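Local coordinates for adhesion G-protein coupled receptor G6 (Danio rerio, PDB 6V55) that acts as an adhesion G-protein-coupled receptor linked to myelination, with a calcium-binding extracellular region that probably takes part in cell adhesion, at residues Thr144-Cys149 with Leu213-Ser218; Trp276-Leu281 with Val293-Asp298; Pro713-Ile718 with Ser758-Cys763. All blocks are in the same frame, centred on the assembly; numbering follows the deposited sequence.

Contact 1: Thr144-Cys149 with Leu213-Ser218; sequences TAFTVC and LTWTKS
Two aromatic rings, F146 and W215, share the inward face of an antiparallel strand pair in the pentraxin-like, concanavalin-type domain. The CB of W215 sits over one face of the F146 ring, 4.0 Å from its centroid and 22° off the normal, a CH-pi contact displaced toward the rim. The indole crosses the phenyl obliquely, with CE3 of W215 3.5 Å from CE2 of F146. One face of the indole also carries the backbone N of K217 near its rim, and the indole N-H is taken up outside the pair by the hydroxyl of S238. The torsions set this up: CG of W215 is anti to its backbone N (chi1 173°), whereas CG of F146 takes the crowded place between N and the carbonyl carbon (chi1 61°), so the two side chains converge.

F146 and W215 form a hydrogen-bonded pair, N of each reaching O of the other at 3.1 Å. V148 and L213 make the next such pair, and on the same face CG1 of V148 packs against CB of L213 at 3.8 Å. L175 and F177 of strand 173-180 meet F146 and L213 here, so this face turns into the sandwich core. The reverse face carries A145, T147, T214 and T216; there the methyls CG2 of T147 and CG2 of T214 touch at 3.9 Å. Where the strands end, T144 and K217 still hold together: N of K217 donates to O of T144 at 2.7 Å, lying in the plane of that carbonyl.

Contact 2: Trp276-Leu281 with Val293-Asp298; sequences WDHAML and VGNVVD
A classic beta bulge, at which V296 and V297 both face L275, ties the 293-298 loop of this pentraxin-like domain to the end of strand 268-276, and W276, the residue that follows L275, makes the largest share of the contact. Its indole is enclosed from both sides. The loop backbone lies over one face, with CA of G294 4.2 Å from the centroid of the five-membered ring in a CH-pi contact, and N of N295 also above that face. On the opposite face the methyl of M280, from the same segment as W276, stands centrally, its CE 3.5 Å above the ring plane.

The turn has no room for a side chain at G294: a beta carbon would run into the carbonyl oxygen of V297, within the same loop.

Beside the indole, CB of N295 approaches CD1 of W276 at 3.5 Å, and the two side chains cross at roughly a right angle, their ring and amide planes 51° apart. The amide then reaches H278, where ND2 of N295 lies at the imidazole edge, 3.5 Å from CE1 of H278, with the two planes 81° apart. CG2 of V296 rests 3.7 Å from OD1 of D277.

D298, whose OD2 is salt-bridged to R118, holds the loop from within: N of G294 donates to OD1 of D298 at 2.8 Å, arriving from above the carboxylate plane.

Contact 3: Pro713-Ile718 with Ser758-Cys763; sequences PVRIEI and SNRTVC. With NAG (2-acetamido-2-deoxy-beta-D-glucopyranose), chain M.
CG of E717 stands anti to its backbone N (chi1 163°), and the chain beyond it is extended; R715, two residues earlier, is likewise anti and stretched out as far as NE. R760 comes differently from the opposing strand: its CG takes the crowded place between N and the carbonyl carbon (chi1 62°), and the chain bends at chi3. All three ends meet at OE1 of E717. NH1 of R715 donates to OE1 of E717 at 2.9 Å, in the guanidinium plane and on the anti lone pair. NH1 of R760 reaches the same OE1 of E717 at 3.1 Å, a salt bridge whose hydrogen bond is weak and bent (132°). The two cations lie close, NH2 of R715 being 3.5 Å from NH1 of R760, so the carboxylate between them probably offsets their repulsion. An alanine in place of E717 would remove both salt bridges and would probably leave the two guanidinium groups poorly compensated, D755 being only a long, weak partner of R715. CG2 of V762 lies over one face of the R715 guanidinium, 3.5 Å from NH2 of R715.

Beneath this network the strands pair antiparallel. N of I716 donates to O of C763 at 2.7 Å and N of C763 returns the bond to O of I716; I718 and T761 repeat the exchange. ND2 of N759, just before the strand, is bonded to C1 of a NAG.

Segment 758-763 lies in the GPS motif, the pair probably in the GAIN domain. Strand 649-653 flanks 714-719, strand 750-752 flanks 760-765, and C763 is disulfide-bonded to C731. On the face of I716, I718, T761 and C763 packs a bound peptide, probably the cleaved C-terminal strand, with V698 of strand 697-701 against the two isoleucines.

Contacts 1 and 2 are neighbours in the pentraxin-like domain, their centres about 9 Å apart, and T147 joins them: its OG1 lies 2.7 Å from O of H278, and its O lies 2.9 Å from N of W276, both probable hydrogen bonds. Strand 145-154 thus pairs with 209-216 on one flank and with 268-276 on the other, and contact 2 begins where strand 268-276 runs out. Contact 3 stands apart, on the opposite side of the chain's centre, its centre about 101 Å from that of contact 1 and 92 Å from that of contact 2. It alone of the three carries a glycan directly, through N759.

Contact 1: Thr144-Cys149 with Leu213-Ser218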
ATOM      1  N   THR A 144      20.704   6.550 -51.563  1.00 35.74           N
ATOM      2  CA  THR A 144      21.432   5.847 -52.609  1.00 36.32           C
ATOM      3  C   THR A 144      21.887   4.469 -52.148  1.00 36.06           C
ATOM      4  O   THR A 144      22.630   3.796 -52.875  1.00 36.47           O
ATOM      5  CB  THR A 144      22.639   6.673 -53.073  1.00 36.59           C
ATOM      6  OG1 THR A 144      23.380   7.145 -51.939  1.00 35.98           O
ATOM      7  CG2 THR A 144      22.164   7.846 -53.879  1.00 37.05           C
ATOM      8  N   ALA A 145      21.452   4.051 -50.956  1.00 35.39           N
ATOM      9  CA  ALA A 145      21.709   2.771 -50.314  1.00 35.04           C
ATOM     10  C   ALA A 145      20.783   2.637 -49.107  1.00 46.19           C
ATOM     11  O   ALA A 145      20.485   3.625 -48.432  1.00 34.01           O
ATOM     12  CB  ALA A 145      23.166   2.610 -49.861  1.00 34.82           C
ATOM     13  N   PHE A 146      20.320   1.412 -48.847  1.00 46.69           N
ATOM     14  CA  PHE A 146      19.474   1.148 -47.688  1.00 33.59           C
ATOM     15  C   PHE A 146      19.621  -0.301 -47.242  1.00 40.90           C
ATOM     16  O   PHE A 146      19.938  -1.185 -48.039  1.00 37.78           O
ATOM     17  CB  PHE A 146      17.974   1.472 -47.943  1.00 33.73           C
ATOM     18  CG  PHE A 146      17.302   0.673 -49.069  1.00 34.35           C
ATOM     19  CD1 PHE A 146      16.768  -0.605 -48.865  1.00 34.24           C
ATOM     20  CD2 PHE A 146      17.077   1.267 -50.295  1.00 35.02           C
ATOM     21  CE1 PHE A 146      16.156  -1.302 -49.888  1.00 34.82           C
ATOM     22  CE2 PHE A 146      16.431   0.564 -51.321  1.00 35.60           C
ATOM     23  CZ  PHE A 146      15.982  -0.709 -51.107  1.00 35.50           C
ATOM     24  N   THR A 147      19.263  -0.547 -45.980  1.00 40.34           N
ATOM     25  CA  THR A 147      18.920  -1.875 -45.479  1.00 33.40           C
ATOM     26  C   THR A 147      17.530  -1.801 -44.873  1.00 32.08           C
ATOM     27  O   THR A 147      17.279  -0.943 -44.025  1.00 31.63           O
ATOM     28  CB  THR A 147      19.903  -2.361 -44.414  1.00 31.86           C
ATOM     29  OG1 THR A 147      21.238  -2.339 -44.938  1.00 37.41           O
ATOM     30  CG2 THR A 147      19.545  -3.769 -43.963  1.00 31.63           C
ATOM     31  N   VAL A 148      16.620  -2.665 -45.307  1.00 32.32           N
ATOM     32  CA  VAL A 148      15.312  -2.789 -44.673  1.00 34.98           C
ATOM     33  C   VAL A 148      15.175  -4.218 -44.157  1.00 33.86           C
ATOM     34  O   VAL A 148      15.489  -5.170 -44.877  1.00 32.12           O
ATOM     35  CB  VAL A 148      14.157  -2.383 -45.622  1.00 32.51           C
ATOM     36  CG1 VAL A 148      14.294  -2.992 -47.011  1.00 39.78           C
ATOM     37  CG2 VAL A 148      12.787  -2.730 -45.042  1.00 32.23           C
ATOM     38  N   CYS A 149      14.787  -4.365 -42.881  1.00 36.36           N
ATOM     39  CA  CYS A 149      14.482  -5.667 -42.299  1.00 38.00           C
ATOM     40  C   CYS A 149      13.121  -5.652 -41.635  1.00 39.92           C
ATOM     41  O   CYS A 149      12.733  -4.672 -40.993  1.00 43.87           O
ATOM     42  CB  CYS A 149      15.485  -6.109 -41.239  1.00 44.25           C
ATOM     43  SG  CYS A 149      17.176  -5.706 -41.587  1.00 56.20           S
ATOM     44  N   LEU A 213      16.535  -6.875 -46.777  1.00 45.53           N
ATOM     45  CA  LEU A 213      16.815  -6.489 -48.151  1.00 40.74           C
ATOM     46  C   LEU A 213      17.806  -5.338 -48.121  1.00 40.55           C
ATOM     47  O   LEU A 213      17.604  -4.380 -47.372  1.00 40.59           O
ATOM     48  CB  LEU A 213      15.524  -6.089 -48.875  1.00 34.31           C
ATOM     49  CG  LEU A 213      14.402  -7.143 -48.810  1.00 38.59           C
ATOM     50  CD1 LEU A 213      13.099  -6.612 -49.349  1.00 34.64           C
ATOM     51  CD2 LEU A 213      14.803  -8.424 -49.563  1.00 40.20           C
ATOM     52  N   THR A 214      18.899  -5.443 -48.892  1.00 39.35           N
ATOM     53  CA  THR A 214      19.854  -4.345 -49.038  1.00 35.43           C
ATOM     54  C   THR A 214      19.952  -3.937 -50.503  1.00 35.16           C
ATOM     55  O   THR A 214      19.582  -4.692 -51.406  1.00 36.05           O
ATOM     56  CB  THR A 214      21.281  -4.666 -48.493  1.00 34.08           C
ATOM     57  OG1 THR A 214      22.032  -5.451 -49.441  1.00 34.61           O
ATOM     58  CG2 THR A 214      21.238  -5.363 -47.129  1.00 33.34           C
ATOM     59  N   TRP A 215      20.449  -2.718 -50.722  1.00 35.27           N
ATOM     60  CA  TRP A 215      20.647  -2.161 -52.052  1.00 36.01           C
ATOM     61  C   TRP A 215      21.708  -1.084 -51.942  1.00 35.95           C
ATOM     62  O   TRP A 215      21.745  -0.395 -50.930  1.00 35.38           O
ATOM     63  CB  TRP A 215      19.349  -1.562 -52.596  1.00 36.31           C
ATOM     64  CG  TRP A 215      19.499  -0.835 -53.889  1.00 37.03           C
ATOM     65  CD1 TRP A 215      19.739  -1.384 -55.115  1.00 37.73           C
ATOM     66  CD2 TRP A 215      19.398   0.584 -54.097  1.00 38.65           C
ATOM     67  NE1 TRP A 215      19.781  -0.405 -56.073  1.00 38.28           N
ATOM     68  CE2 TRP A 215      19.586   0.816 -55.476  1.00 37.93           C
ATOM     69  CE3 TRP A 215      19.164   1.679 -53.251  1.00 36.66           C
ATOM     70  CZ2 TRP A 215      19.551   2.097 -56.033  1.00 38.24           C
ATOM     71  CZ3 TRP A 215      19.130   2.950 -53.805  1.00 36.97           C
ATOM     72  CH2 TRP A 215      19.338   3.146 -55.186  1.00 37.76           C
ATOM     73  N   THR A 216      22.599  -0.980 -52.942  1.00 36.51           N
ATOM     74  CA  THR A 216      23.379   0.236 -53.183  1.00 38.40           C
ATOM     75  C   THR A 216      23.188   0.679 -54.626  1.00 37.46           C
ATOM     76  O   THR A 216      23.055  -0.153 -55.525  1.00 37.97           O
ATOM     77  CB  THR A 216      24.887   0.084 -52.983  1.00 40.70           C
ATOM     78  OG1 THR A 216      25.403  -0.777 -53.999  1.00 50.11           O
ATOM     79  CG2 THR A 216      25.241  -0.467 -51.672  1.00 35.85           C
ATOM     80  N   LYS A 217      23.216   1.997 -54.850  1.00 38.71           N
ATOM     81  CA  LYS A 217      23.137   2.512 -56.213  1.00 38.89           C
ATOM     82  C   LYS A 217      24.400   2.213 -57.019  1.00 41.34           C
ATOM     83  O   LYS A 217      24.309   1.889 -58.218  1.00 39.52           O
ATOM     84  CB  LYS A 217      22.878   4.021 -56.179  1.00 38.33           C
ATOM     85  CG  LYS A 217      22.524   4.632 -57.510  1.00 39.09           C
ATOM     86  CD  LYS A 217      22.700   6.108 -57.461  1.00 39.07           C
ATOM     87  CE  LYS A 217      22.329   6.686 -58.779  1.00 45.01           C
ATOM     88  NZ  LYS A 217      22.013   8.144 -58.675  1.00 48.43           N
ATOM     89  N   SER A 218      25.564   2.277 -56.351  1.00 38.78           N
ATOM     90  CA  SER A 218      26.865   2.311 -57.015  1.00 38.87           C
ATOM     91  C   SER A 218      27.194   1.001 -57.702  1.00 42.32           C
ATOM     92  O   SER A 218      27.749   1.011 -58.803  1.00 45.24           O
ATOM     93  CB  SER A 218      27.961   2.656 -56.005  1.00 38.36           C
ATOM     94  OG  SER A 218      28.164   1.602 -55.081  1.00 39.21           O
TER

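Contact 2: Trp276-Leu281 with Val293-Asp298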
ATOM      1  N   TRP A 276      17.579   1.614 -42.673  1.00 30.93           N
ATOM      2  CA  TRP A 276      18.893   2.199 -42.441  1.00 39.41           C
ATOM      3  C   TRP A 276      19.387   2.929 -43.685  1.00 37.59           C
ATOM      4  O   TRP A 276      18.943   2.670 -44.805  1.00 32.05           O
ATOM      5  CB  TRP A 276      19.941   1.137 -42.092  1.00 40.79           C
ATOM      6  CG  TRP A 276      19.892   0.547 -40.722  1.00 40.04           C
ATOM      7  CD1 TRP A 276      20.653   0.909 -39.639  1.00 40.22           C
ATOM      8  CD2 TRP A 276      19.087  -0.558 -40.295  1.00 37.80           C
ATOM      9  NE1 TRP A 276      20.354   0.108 -38.561  1.00 37.43           N
ATOM     10  CE2 TRP A 276      19.399  -0.802 -38.939  1.00 36.99           C
ATOM     11  CE3 TRP A 276      18.131  -1.370 -40.928  1.00 36.97           C
ATOM     12  CZ2 TRP A 276      18.784  -1.817 -38.206  1.00 38.00           C
ATOM     13  CZ3 TRP A 276      17.522  -2.390 -40.199  1.00 31.86           C
ATOM     14  CH2 TRP A 276      17.848  -2.600 -38.854  1.00 34.46           C
ATOM     15  N   ASP A 277      20.393   3.786 -43.455  1.00 41.96           N
ATOM     16  CA  ASP A 277      21.023   4.670 -44.432  1.00 37.67           C
ATOM     17  C   ASP A 277      22.010   3.969 -45.352  1.00 36.78           C
ATOM     18  O   ASP A 277      22.360   4.516 -46.402  1.00 36.64           O
ATOM     19  CB  ASP A 277      21.781   5.765 -43.691  1.00 39.06           C
ATOM     20  CG  ASP A 277      21.141   7.103 -43.837  1.00 47.68           C
ATOM     21  OD1 ASP A 277      20.159   7.193 -44.611  1.00 48.95           O
ATOM     22  OD2 ASP A 277      21.627   8.066 -43.185  1.00 53.04           O
ATOM     23  N   HIS A 278      22.509   2.808 -44.964  1.00 38.30           N
ATOM     24  CA  HIS A 278      23.568   2.134 -45.692  1.00 39.54           C
ATOM     25  C   HIS A 278      23.137   0.705 -45.952  1.00 43.10           C
ATOM     26  O   HIS A 278      22.227   0.186 -45.296  1.00 43.33           O
ATOM     27  CB  HIS A 278      24.888   2.150 -44.909  1.00 42.74           C
ATOM     28  CG  HIS A 278      24.728   1.823 -43.454  1.00 50.64           C
ATOM     29  ND1 HIS A 278      24.356   2.764 -42.514  1.00 53.02           N
ATOM     30  CD2 HIS A 278      24.884   0.660 -42.777  1.00 51.42           C
ATOM     31  CE1 HIS A 278      24.286   2.195 -41.324  1.00 51.84           C
ATOM     32  NE2 HIS A 278      24.607   0.920 -41.456  1.00 52.25           N
ATOM     33  N   ALA A 279      23.791   0.073 -46.921  1.00 45.96           N
ATOM     34  CA  ALA A 279      23.594  -1.349 -47.145  1.00 42.23           C
ATOM     35  C   ALA A 279      24.632  -2.132 -46.370  1.00 46.58           C
ATOM     36  O   ALA A 279      25.831  -1.846 -46.455  1.00 43.53           O
ATOM     37  CB  ALA A 279      23.688  -1.712 -48.611  1.00 34.16           C
ATOM     38  N   MET A 280      24.166  -3.143 -45.646  1.00 50.64           N
ATOM     39  CA  MET A 280      24.993  -3.873 -44.706  1.00 53.30           C
ATOM     40  C   MET A 280      25.686  -5.054 -45.368  1.00 53.47           C
ATOM     41  O   MET A 280      25.101  -5.746 -46.214  1.00 50.10           O
ATOM     42  CB  MET A 280      24.140  -4.362 -43.541  1.00 55.12           C
ATOM     43  CG  MET A 280      23.571  -3.242 -42.714  1.00 57.95           C
ATOM     44  SD  MET A 280      23.162  -3.819 -41.067  1.00 62.10           S
ATOM     45  CE  MET A 280      21.542  -3.097 -40.848  1.00 61.50           C
ATOM     46  N   LEU A 281      26.931  -5.295 -44.949  1.00 55.54           N
ATOM     47  CA  LEU A 281      27.642  -6.513 -45.311  1.00 61.46           C
ATOM     48  C   LEU A 281      27.027  -7.724 -44.602  1.00 63.99           C
ATOM     49  O   LEU A 281      26.221  -7.600 -43.669  1.00 64.61           O
ATOM     50  CB  LEU A 281      29.126  -6.410 -44.947  1.00 64.12           C
ATOM     51  CG  LEU A 281      30.102  -5.454 -45.654  1.00 63.59           C
ATOM     52  CD1 LEU A 281      29.806  -5.342 -47.148  1.00 57.51           C
ATOM     53  CD2 LEU A 281      30.163  -4.068 -44.972  1.00 65.01           C
ATOM     54  N   VAL A 293      18.361  -0.506 -33.194  1.00 65.68           N
ATOM     55  CA  VAL A 293      17.510   0.596 -33.624  1.00 64.31           C
ATOM     56  C   VAL A 293      17.741   0.883 -35.105  1.00 58.87           C
ATOM     57  O   VAL A 293      18.880   0.869 -35.590  1.00 54.34           O
ATOM     58  CB  VAL A 293      17.787   1.822 -32.737  1.00 63.84           C
ATOM     59  CG1 VAL A 293      16.792   2.937 -32.984  1.00 64.05           C
ATOM     60  CG2 VAL A 293      17.751   1.406 -31.273  1.00 63.87           C
ATOM     61  N   GLY A 294      16.650   1.101 -35.840  1.00 54.25           N
ATOM     62  CA  GLY A 294      16.765   1.479 -37.236  1.00 47.18           C
ATOM     63  C   GLY A 294      17.182   2.932 -37.377  1.00 45.89           C
ATOM     64  O   GLY A 294      16.705   3.810 -36.662  1.00 49.94           O
ATOM     65  N   ASN A 295      18.077   3.180 -38.332  1.00 45.04           N
ATOM     66  CA  ASN A 295      18.767   4.464 -38.465  1.00 39.91           C
ATOM     67  C   ASN A 295      17.884   5.573 -38.992  1.00 37.20           C
ATOM     68  O   ASN A 295      18.173   6.747 -38.759  1.00 39.64           O
ATOM     69  CB  ASN A 295      19.947   4.341 -39.422  1.00 43.15           C
ATOM     70  CG  ASN A 295      21.244   4.494 -38.720  1.00 49.91           C
ATOM     71  OD1 ASN A 295      21.276   4.663 -37.492  1.00 54.88           O
ATOM     72  ND2 ASN A 295      22.333   4.443 -39.472  1.00 47.57           N
ATOM     73  N   VAL A 296      16.888   5.232 -39.788  1.00 39.34           N
ATOM     74  CA  VAL A 296      15.918   6.181 -40.301  1.00 29.73           C
ATOM     75  C   VAL A 296      14.559   5.906 -39.704  1.00 39.88           C
ATOM     76  O   VAL A 296      13.937   6.792 -39.120  1.00 42.31           O
ATOM     77  CB  VAL A 296      15.867   6.137 -41.841  1.00 30.52           C
ATOM     78  CG1 VAL A 296      14.848   7.128 -42.356  1.00 30.80           C
ATOM     79  CG2 VAL A 296      17.246   6.396 -42.415  1.00 30.82           C
ATOM     80  N   VAL A 297      14.077   4.671 -39.839  1.00 37.48           N
ATOM     81  CA  VAL A 297      12.806   4.231 -39.282  1.00 34.74           C
ATOM     82  C   VAL A 297      13.106   3.054 -38.359  1.00 34.98           C
ATOM     83  O   VAL A 297      13.864   2.150 -38.725  1.00 32.78           O
ATOM     84  CB  VAL A 297      11.810   3.844 -40.396  1.00 29.78           C
ATOM     85  CG1 VAL A 297      10.508   3.398 -39.825  1.00 29.51           C
ATOM     86  CG2 VAL A 297      11.552   5.017 -41.330  1.00 33.05           C
ATOM     87  N   ASP A 298      12.550   3.091 -37.151  1.00 38.84           N
ATOM     88  CA  ASP A 298      12.656   2.009 -36.181  1.00 38.53           C
ATOM     89  C   ASP A 298      11.258   1.576 -35.754  1.00 28.90           C
ATOM     90  O   ASP A 298      10.292   2.337 -35.870  1.00 27.49           O
ATOM     91  CB  ASP A 298      13.488   2.454 -34.963  1.00 43.38           C
ATOM     92  CG  ASP A 298      13.880   1.302 -34.057  1.00 47.88           C
ATOM     93  OD1 ASP A 298      14.260   0.228 -34.560  1.00 49.92           O
ATOM     94  OD2 ASP A 298      13.794   1.475 -32.822  1.00 53.13           O
TER

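Contact 3: Pro713-Ile718 with Ser758-Cys763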
ATOM      1  N   PRO A 713      -1.546  33.520  52.953  1.00 35.42           N
ATOM      2  CA  PRO A 713      -2.039  32.552  51.973  1.00 32.44           C
ATOM      3  C   PRO A 713      -1.094  32.358  50.791  1.00 34.08           C
ATOM      4  O   PRO A 713      -0.153  33.117  50.570  1.00 38.82           O
ATOM      5  CB  PRO A 713      -3.358  33.172  51.513  1.00 32.40           C
ATOM      6  CG  PRO A 713      -3.132  34.653  51.665  1.00 31.77           C
ATOM      7  CD  PRO A 713      -2.257  34.810  52.872  1.00 32.66           C
ATOM      8  N   VAL A 714      -1.358  31.280  50.053  1.00 30.42           N
ATOM      9  CA  VAL A 714      -0.780  31.061  48.735  1.00 28.30           C
ATOM     10  C   VAL A 714      -1.582  31.865  47.727  1.00 30.25           C
ATOM     11  O   VAL A 714      -2.811  31.743  47.662  1.00 31.88           O
ATOM     12  CB  VAL A 714      -0.806  29.569  48.377  1.00 24.49           C
ATOM     13  CG1 VAL A 714       0.028  29.300  47.154  1.00 24.72           C
ATOM     14  CG2 VAL A 714      -0.288  28.756  49.529  1.00 23.66           C
ATOM     15  N   ARG A 715      -0.902  32.681  46.931  1.00 28.40           N
ATOM     16  CA  ARG A 715      -1.572  33.404  45.856  1.00 30.71           C
ATOM     17  C   ARG A 715      -1.600  32.499  44.629  1.00 30.35           C
ATOM     18  O   ARG A 715      -0.561  32.240  44.015  1.00 34.05           O
ATOM     19  CB  ARG A 715      -0.863  34.727  45.569  1.00 33.45           C
ATOM     20  CG  ARG A 715      -1.702  35.762  44.824  1.00 35.84           C
ATOM     21  CD  ARG A 715      -0.785  36.803  44.221  1.00 40.82           C
ATOM     22  NE  ARG A 715      -1.476  37.821  43.434  1.00 48.76           N
ATOM     23  CZ  ARG A 715      -1.557  37.820  42.102  1.00 53.07           C
ATOM     24  NH1 ARG A 715      -0.994  36.847  41.384  1.00 48.03           N
ATOM     25  NH2 ARG A 715      -2.198  38.809  41.484  1.00 58.31           N
ATOM     26  N   ILE A 716      -2.782  31.992  44.286  1.00 26.88           N
ATOM     27  CA  ILE A 716      -2.980  31.177  43.091  1.00 25.61           C
ATOM     28  C   ILE A 716      -3.774  32.006  42.097  1.00 31.11           C
ATOM     29  O   ILE A 716      -4.934  32.349  42.355  1.00 37.01           O
ATOM     30  CB  ILE A 716      -3.727  29.870  43.404  1.00 23.69           C
ATOM     31  CG1 ILE A 716      -3.084  29.120  44.582  1.00 23.50           C
ATOM     32  CG2 ILE A 716      -3.923  29.019  42.135  1.00 17.61           C
ATOM     33  CD1 ILE A 716      -1.998  28.181  44.208  1.00 22.93           C
ATOM     34  N   GLU A 717      -3.164  32.327  40.965  1.00 31.11           N
ATOM     35  CA  GLU A 717      -3.834  33.071  39.904  1.00 36.39           C
ATOM     36  C   GLU A 717      -3.957  32.149  38.708  1.00 30.87           C
ATOM     37  O   GLU A 717      -2.947  31.627  38.236  1.00 30.15           O
ATOM     38  CB  GLU A 717      -3.055  34.341  39.529  1.00 45.01           C
ATOM     39  CG  GLU A 717      -3.437  34.960  38.171  1.00 51.99           C
ATOM     40  CD  GLU A 717      -2.500  36.091  37.742  1.00 60.33           C
ATOM     41  OE1 GLU A 717      -2.028  36.847  38.630  1.00 63.89           O
ATOM     42  OE2 GLU A 717      -2.239  36.217  36.518  1.00 61.37           O
ATOM     43  N   ILE A 718      -5.183  31.904  38.245  1.00 27.19           N
ATOM     44  CA  ILE A 718      -5.394  31.091  37.050  1.00 29.38           C
ATOM     45  C   ILE A 718      -6.169  31.908  36.027  1.00 34.38           C
ATOM     46  O   ILE A 718      -7.128  32.607  36.372  1.00 37.34           O
ATOM     47  CB  ILE A 718      -6.124  29.753  37.325  1.00 26.11           C
ATOM     48  CG1 ILE A 718      -5.776  29.168  38.689  1.00 20.78           C
ATOM     49  CG2 ILE A 718      -5.721  28.736  36.284  1.00 26.52           C
ATOM     50  CD1 ILE A 718      -6.624  28.017  39.081  1.00 20.30           C
ATOM     51  N   SER A 758     -12.133  39.944  34.410  1.00 65.84           N
ATOM     52  CA  SER A 758     -12.894  39.035  33.559  1.00 65.35           C
ATOM     53  C   SER A 758     -12.015  37.993  32.874  1.00 63.05           C
ATOM     54  O   SER A 758     -12.543  36.999  32.358  1.00 59.18           O
ATOM     55  CB  SER A 758     -13.676  39.836  32.513  1.00 66.19           C
ATOM     56  OG  SER A 758     -12.972  40.987  32.090  1.00 67.65           O
ATOM     57  N   ASN A 759     -10.696  38.195  32.872  1.00 64.65           N
ATOM     58  CA  ASN A 759      -9.735  37.297  32.241  1.00 64.18           C
ATOM     59  C   ASN A 759      -9.079  36.323  33.212  1.00 60.22           C
ATOM     60  O   ASN A 759      -8.791  35.185  32.828  1.00 61.39           O
ATOM     61  CB  ASN A 759      -8.621  38.103  31.564  1.00 69.37           C
ATOM     62  CG  ASN A 759      -9.093  38.873  30.354  1.00 76.28           C
ATOM     63  OD1 ASN A 759     -10.235  39.329  30.281  1.00 74.72           O
ATOM     64  ND2 ASN A 759      -8.197  39.016  29.388  1.00 87.67           N
ATOM     65  N   ARG A 760      -8.812  36.754  34.442  1.00 55.32           N
ATOM     66  CA  ARG A 760      -8.107  35.963  35.439  1.00 50.50           C
ATOM     67  C   ARG A 760      -8.928  35.924  36.724  1.00 49.25           C
ATOM     68  O   ARG A 760      -9.823  36.746  36.940  1.00 53.68           O
ATOM     69  CB  ARG A 760      -6.723  36.557  35.732  1.00 53.41           C
ATOM     70  CG  ARG A 760      -6.825  37.972  36.307  1.00 62.60           C
ATOM     71  CD  ARG A 760      -5.672  38.353  37.210  1.00 66.66           C
ATOM     72  NE  ARG A 760      -5.376  39.776  37.104  1.00 70.86           N
ATOM     73  CZ  ARG A 760      -4.299  40.353  37.622  1.00 74.83           C
ATOM     74  NH1 ARG A 760      -3.409  39.625  38.283  1.00 72.93           N
ATOM     75  NH2 ARG A 760      -4.108  41.657  37.471  1.00 80.33           N
ATOM     76  N   THR A 761      -8.635  34.942  37.573  1.00 43.66           N
ATOM     77  CA  THR A 761      -9.095  34.961  38.955  1.00 40.58           C
ATOM     78  C   THR A 761      -7.883  34.734  39.843  1.00 37.11           C
ATOM     79  O   THR A 761      -7.036  33.891  39.528  1.00 31.91           O
ATOM     80  CB  THR A 761     -10.185  33.908  39.206  1.00 41.43           C
ATOM     81  OG1 THR A 761     -11.272  34.145  38.309  1.00 44.84           O
ATOM     82  CG2 THR A 761     -10.741  33.987  40.643  1.00 39.11           C
ATOM     83  N   VAL A 762      -7.770  35.527  40.912  1.00 38.08           N
ATOM     84  CA  VAL A 762      -6.737  35.360  41.925  1.00 37.36           C
ATOM     85  C   VAL A 762      -7.370  34.728  43.160  1.00 38.79           C
ATOM     86  O   VAL A 762      -8.392  35.212  43.659  1.00 38.57           O
ATOM     87  CB  VAL A 762      -6.074  36.709  42.258  1.00 38.08           C
ATOM     88  CG1 VAL A 762      -5.160  36.600  43.478  1.00 36.34           C
ATOM     89  CG2 VAL A 762      -5.289  37.212  41.057  1.00 38.08           C
ATOM     90  N   CYS A 763      -6.781  33.632  43.633  1.00 40.46           N
ATOM     91  CA  CYS A 763      -7.188  32.968  44.865  1.00 40.71           C
ATOM     92  C   CYS A 763      -6.127  33.109  45.940  1.00 39.59           C
ATOM     93  O   CYS A 763      -4.925  32.942  45.683  1.00 39.21           O
ATOM     94  CB  CYS A 763      -7.421  31.478  44.659  1.00 41.25           C
ATOM     95  SG  CYS A 763      -8.533  31.175  43.363  1.00 44.27           S
TER
HETATM   96  C1  NAG M 911      -8.388  39.720  28.140  1.00 68.87           C
HETATM   97  C2  NAG M 911      -9.222  39.022  27.044  1.00 74.93           C
HETATM   98  C3  NAG M 911      -9.180  39.850  25.750  1.00 72.84           C
HETATM   99  C4  NAG M 911      -9.571  41.309  25.996  1.00 75.69           C
HETATM  100  C5  NAG M 911      -8.775  41.916  27.161  1.00 74.84           C
HETATM  101  C6  NAG M 911      -9.254  43.296  27.558  1.00 73.30           C
HETATM  102  C7  NAG M 911      -9.465  36.562  27.097  1.00 79.61           C
HETATM  103  C8  NAG M 911      -8.827  35.251  26.735  1.00 77.85           C
HETATM  104  N2  NAG M 911      -8.760  37.662  26.792  1.00 79.62           N
HETATM  105  O3  NAG M 911     -10.051  39.258  24.792  1.00 69.15           O
HETATM  106  O4  NAG M 911      -9.309  42.080  24.828  1.00 78.46           O
HETATM  107  O5  NAG M 911      -8.879  41.088  28.333  1.00 73.02           O
HETATM  108  O6  NAG M 911      -8.759  43.673  28.836  1.00 71.29           O
HETATM  109  O7  NAG M 911     -10.566  36.622  27.648  1.00 79.10           O